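Local coordinates for protein probable glutathione S-transferase GSTU1 (Oryza sativa, PDB 1OYJ) that conjugates reduced glutathione to a wide range of hydrophobic electrophiles, a reaction through which this tau-class enzyme can detoxify herbicides, at residues 121-126 with 180-185. Numbering follows the deposited sequence.
Sequences RLWRLK and ERCGGF. With GSH (glutathione), chain O.
Leu122 and Cys182 bring two helix ends unusually close, their CA atoms only 5.6 Å apart, with a cysteine and a glycine of the second helix facing Leu122. Cys182 CB rests on the carbonyl of Leu122, 3.5 Å from Leu122 O, and lies 3.9 Å from Leu122 CB. That carbonyl oxygen, near the end of helix 97-124, is satisfied by a hydrogen bond from Gln130 NE2, whose helix 127-148 also lies against Cys182 and Leu122. The Cys182 sulfur stands beside its own backbone N (chi1 -57°), which carries it to the rim of the Trp123 indole: SG sits near the ring plane, 4.3 Å from Trp123 CE3, and meets an edge of the ring. Leu122 extends its CD2 branch to within 4.3 Å of Gly183 CA; the Phe185 ring occupies the place a CB at Gly183 would need. Gly184 then leaves the helix with positive phi (76°), and its N bonds back to Glu180 O at 3.0 Å. On another side of helix 97-124, Arg121 meets a bound glutathione, whose SG2 lies over one guanidinium face, offset toward the rim and 3.4 Å from Arg121 NH1. Val221 and Leu224 of helix 214-229 also pack on Trp123. The contact thus joins the C-terminal ends of helices 97-124 and 176-183 within the all-helical C-terminal domain of the glutathione S-transferase fold, beside one of its bound glutathione molecules.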
ATOM      1  N   ARG A 121     -10.495   6.045  15.905  1.00 26.42           N
ATOM      2  CA  ARG A 121     -11.616   5.538  16.683  1.00 27.60           C
ATOM      3  C   ARG A 121     -11.511   5.914  18.134  1.00 27.08           C
ATOM      4  O   ARG A 121     -12.549   6.036  18.799  1.00 26.50           O
ATOM      5  CB  ARG A 121     -11.667   4.010  16.631  1.00 27.68           C
ATOM      6  CG  ARG A 121     -11.846   3.524  15.161  1.00 30.26           C
ATOM      7  CD  ARG A 121     -11.844   2.020  15.023  1.00 31.41           C
ATOM      8  NE  ARG A 121     -12.232   1.591  13.684  1.00 35.85           N
ATOM      9  CZ  ARG A 121     -12.471   0.318  13.368  1.00 36.05           C
ATOM     10  NH1 ARG A 121     -12.357  -0.643  14.295  1.00 33.77           N
ATOM     11  NH2 ARG A 121     -12.864   0.012  12.142  1.00 33.72           N
ATOM     12  N   LEU A 122     -10.280   6.085  18.643  1.00 25.81           N
ATOM     13  CA  LEU A 122     -10.128   6.356  20.068  1.00 26.46           C
ATOM     14  C   LEU A 122     -10.702   7.732  20.421  1.00 27.68           C
ATOM     15  O   LEU A 122     -11.156   7.967  21.559  1.00 28.28           O
ATOM     16  CB  LEU A 122      -8.691   6.285  20.499  1.00 26.00           C
ATOM     17  CG  LEU A 122      -7.976   4.981  20.216  1.00 24.44           C
ATOM     18  CD1 LEU A 122      -6.576   5.013  20.747  1.00 22.79           C
ATOM     19  CD2 LEU A 122      -8.675   3.793  20.849  1.00 30.30           C
ATOM     20  N   TRP A 123     -10.731   8.645  19.470  1.00 27.80           N
ATOM     21  CA  TRP A 123     -11.323   9.921  19.856  1.00 29.04           C
ATOM     22  C   TRP A 123     -12.651  10.184  19.233  1.00 30.32           C
ATOM     23  O   TRP A 123     -13.282  11.238  19.540  1.00 29.28           O
ATOM     24  CB  TRP A 123     -10.395  11.129  19.656  1.00 28.99           C
ATOM     25  CG  TRP A 123      -9.696  11.133  18.451  1.00 27.35           C
ATOM     26  CD1 TRP A 123     -10.119  11.597  17.287  1.00 27.66           C
ATOM     27  CD2 TRP A 123      -8.401  10.619  18.246  1.00 30.02           C
ATOM     28  NE1 TRP A 123      -9.150  11.430  16.334  1.00 24.41           N
ATOM     29  CE2 TRP A 123      -8.101  10.784  16.890  1.00 26.31           C
ATOM     30  CE3 TRP A 123      -7.463  10.007  19.068  1.00 33.16           C
ATOM     31  CZ2 TRP A 123      -6.931  10.374  16.334  1.00 31.60           C
ATOM     32  CZ3 TRP A 123      -6.275   9.616  18.511  1.00 34.81           C
ATOM     33  CH2 TRP A 123      -6.015   9.810  17.161  1.00 34.21           C
ATOM     34  N   ARG A 124     -13.054   9.281  18.341  1.00 31.11           N
ATOM     35  CA  ARG A 124     -14.375   9.344  17.731  1.00 32.05           C
ATOM     36  C   ARG A 124     -15.411   8.617  18.573  1.00 30.90           C
ATOM     37  O   ARG A 124     -16.580   8.956  18.565  1.00 31.75           O
ATOM     38  CB  ARG A 124     -14.379   8.703  16.383  1.00 33.77           C
ATOM     39  CG  ARG A 124     -13.940   9.565  15.241  1.00 38.32           C
ATOM     40  CD  ARG A 124     -13.646   8.772  13.907  1.00 42.80           C
ATOM     41  NE  ARG A 124     -13.051   9.672  12.904  1.00 49.70           N
ATOM     42  CZ  ARG A 124     -13.161   9.563  11.563  1.00 53.17           C
ATOM     43  NH1 ARG A 124     -12.578  10.480  10.783  1.00 50.48           N
ATOM     44  NH2 ARG A 124     -13.828   8.556  10.998  1.00 56.46           N
ATOM     45  N   LEU A 125     -14.982   7.641  19.338  1.00 28.84           N
ATOM     46  CA  LEU A 125     -15.905   6.865  20.135  1.00 27.61           C
ATOM     47  C   LEU A 125     -15.851   7.305  21.588  1.00 26.10           C
ATOM     48  O   LEU A 125     -14.995   8.114  21.934  1.00 25.54           O
ATOM     49  CB  LEU A 125     -15.527   5.405  20.021  1.00 27.86           C
ATOM     50  CG  LEU A 125     -15.515   4.869  18.595  1.00 28.79           C
ATOM     51  CD1 LEU A 125     -14.923   3.483  18.682  1.00 29.73           C
ATOM     52  CD2 LEU A 125     -16.917   4.837  17.963  1.00 33.18           C
ATOM     53  N   LYS A 126     -16.787   6.822  22.425  1.00 24.14           N
ATOM     54  CA  LYS A 126     -16.775   7.091  23.863  1.00 23.19           C
ATOM     55  C   LYS A 126     -17.170   5.825  24.655  1.00 22.80           C
ATOM     56  O   LYS A 126     -17.543   4.800  24.060  1.00 19.85           O
ATOM     57  CB  LYS A 126     -17.728   8.208  24.193  1.00 25.43           C
ATOM     58  CG  LYS A 126     -19.005   8.054  23.491  1.00 29.11           C
ATOM     59  CD  LYS A 126     -19.745   9.367  23.436  1.00 35.66           C
ATOM     60  CE  LYS A 126     -21.234   9.107  23.249  1.00 39.25           C
ATOM     61  NZ  LYS A 126     -22.013  10.139  23.992  1.00 41.71           N
ATOM     62  N   GLU A 180      -3.074   6.767  24.717  1.00 22.07           N
ATOM     63  CA  GLU A 180      -3.098   6.439  26.142  1.00 23.09           C
ATOM     64  C   GLU A 180      -4.230   7.020  26.907  1.00 23.21           C
ATOM     65  O   GLU A 180      -4.957   6.283  27.639  1.00 21.95           O
ATOM     66  CB  GLU A 180      -1.783   6.758  26.886  1.00 24.11           C
ATOM     67  CG  GLU A 180      -0.656   5.831  26.490  1.00 23.23           C
ATOM     68  CD  GLU A 180       0.711   6.223  27.025  1.00 24.78           C
ATOM     69  OE1 GLU A 180       0.929   7.398  27.339  1.00 26.61           O
ATOM     70  OE2 GLU A 180       1.537   5.329  27.162  1.00 28.86           O
ATOM     71  N   ARG A 181      -4.449   8.305  26.712  1.00 24.05           N
ATOM     72  CA  ARG A 181      -5.481   8.953  27.459  1.00 25.76           C
ATOM     73  C   ARG A 181      -6.853   8.541  26.940  1.00 24.89           C
ATOM     74  O   ARG A 181      -7.764   8.324  27.719  1.00 22.24           O
ATOM     75  CB  ARG A 181      -5.300  10.484  27.376  1.00 27.11           C
ATOM     76  CG  ARG A 181      -4.008  10.944  28.080  1.00 33.33           C
ATOM     77  CD  ARG A 181      -4.124  12.127  28.903  1.00 40.32           C
ATOM     78  NE  ARG A 181      -5.042  12.021  30.036  1.00 43.19           N
ATOM     79  CZ  ARG A 181      -5.922  12.969  30.342  1.00 49.44           C
ATOM     80  NH1 ARG A 181      -6.703  12.861  31.412  1.00 50.64           N
ATOM     81  NH2 ARG A 181      -6.038  14.040  29.564  1.00 51.27           N
ATOM     82  N   CYS A 182      -6.998   8.375  25.640  1.00 23.82           N
ATOM     83  CA  CYS A 182      -8.311   8.040  25.119  1.00 24.76           C
ATOM     84  C   CYS A 182      -8.621   6.556  25.221  1.00 26.06           C
ATOM     85  O   CYS A 182      -9.761   6.189  25.475  1.00 24.83           O
ATOM     86  CB  CYS A 182      -8.469   8.484  23.684  1.00 25.12           C
ATOM     87  SG  CYS A 182      -8.206  10.207  23.340  1.00 28.07           S
ATOM     88  N   GLY A 183      -7.611   5.721  25.058  1.00 24.72           N
ATOM     89  CA  GLY A 183      -7.796   4.314  25.068  1.00 25.96           C
ATOM     90  C   GLY A 183      -7.724   3.610  26.408  1.00 25.49           C
ATOM     91  O   GLY A 183      -8.130   2.453  26.527  1.00 27.25           O
ATOM     92  N   GLY A 184      -7.220   4.299  27.397  1.00 25.30           N
ATOM     93  CA  GLY A 184      -7.160   3.821  28.749  1.00 26.22           C
ATOM     94  C   GLY A 184      -6.063   2.808  28.958  1.00 27.41           C
ATOM     95  O   GLY A 184      -6.312   1.788  29.633  1.00 27.92           O
ATOM     96  N   PHE A 185      -4.890   3.000  28.349  1.00 25.73           N
ATOM     97  CA  PHE A 185      -3.767   2.099  28.649  1.00 24.01           C
ATOM     98  C   PHE A 185      -2.500   2.933  28.611  1.00 25.01           C
ATOM     99  O   PHE A 185      -2.565   4.109  28.204  1.00 24.74           O
ATOM    100  CB  PHE A 185      -3.682   0.954  27.663  1.00 24.61           C
ATOM    101  CG  PHE A 185      -3.436   1.404  26.244  1.00 24.67           C
ATOM    102  CD1 PHE A 185      -2.151   1.571  25.780  1.00 23.53           C
ATOM    103  CD2 PHE A 185      -4.497   1.752  25.407  1.00 20.58           C
ATOM    104  CE1 PHE A 185      -1.947   2.073  24.488  1.00 26.40           C
ATOM    105  CE2 PHE A 185      -4.282   2.195  24.121  1.00 23.61           C
ATOM    106  CZ  PHE A 185      -3.021   2.374  23.670  1.00 26.15           C
TER
HETATM  107  N1  GSH O 800     -11.315  -4.943   7.166  1.00 66.18           N
HETATM  108  CA1 GSH O 800     -11.401  -4.033   8.311  1.00 66.31           C
HETATM  109  C1  GSH O 800     -12.723  -4.294   8.995  1.00 69.16           C
HETATM  110  O11 GSH O 800     -13.528  -3.390   9.182  1.00 73.75           O
HETATM  111  O12 GSH O 800     -13.025  -5.415   9.354  1.00 69.57           O
HETATM  112  CB1 GSH O 800     -10.149  -4.265   9.236  1.00 61.31           C
HETATM  113  CG1 GSH O 800     -10.119  -3.303  10.430  1.00 52.25           C
HETATM  114  CD1 GSH O 800      -8.888  -3.271  11.362  1.00 46.44           C
HETATM  115  OE1 GSH O 800      -7.776  -3.050  10.917  1.00 41.17           O
HETATM  116  N2  GSH O 800      -9.135  -3.428  12.667  1.00 38.37           N
HETATM  117  CA2 GSH O 800      -8.193  -3.107  13.742  1.00 37.67           C
HETATM  118  C2  GSH O 800      -7.793  -4.322  14.508  1.00 37.88           C
HETATM  119  O2  GSH O 800      -7.228  -4.225  15.622  1.00 36.93           O
HETATM  120  CB2 GSH O 800      -8.771  -2.043  14.658  1.00 40.10           C
HETATM  121  SG2 GSH O 800      -9.034  -0.535  13.709  1.00 39.15           S
HETATM  122  N3  GSH O 800      -8.074  -5.477  13.833  1.00 36.61           N
HETATM  123  CA3 GSH O 800      -7.608  -6.766  14.315  1.00 35.94           C
HETATM  124  C3  GSH O 800      -6.094  -6.977  14.296  1.00 36.18           C
HETATM  125  O31 GSH O 800      -5.371  -6.195  13.592  1.00 36.52           O
HETATM  126  O32 GSH O 800      -5.619  -7.936  14.992  1.00 33.61           O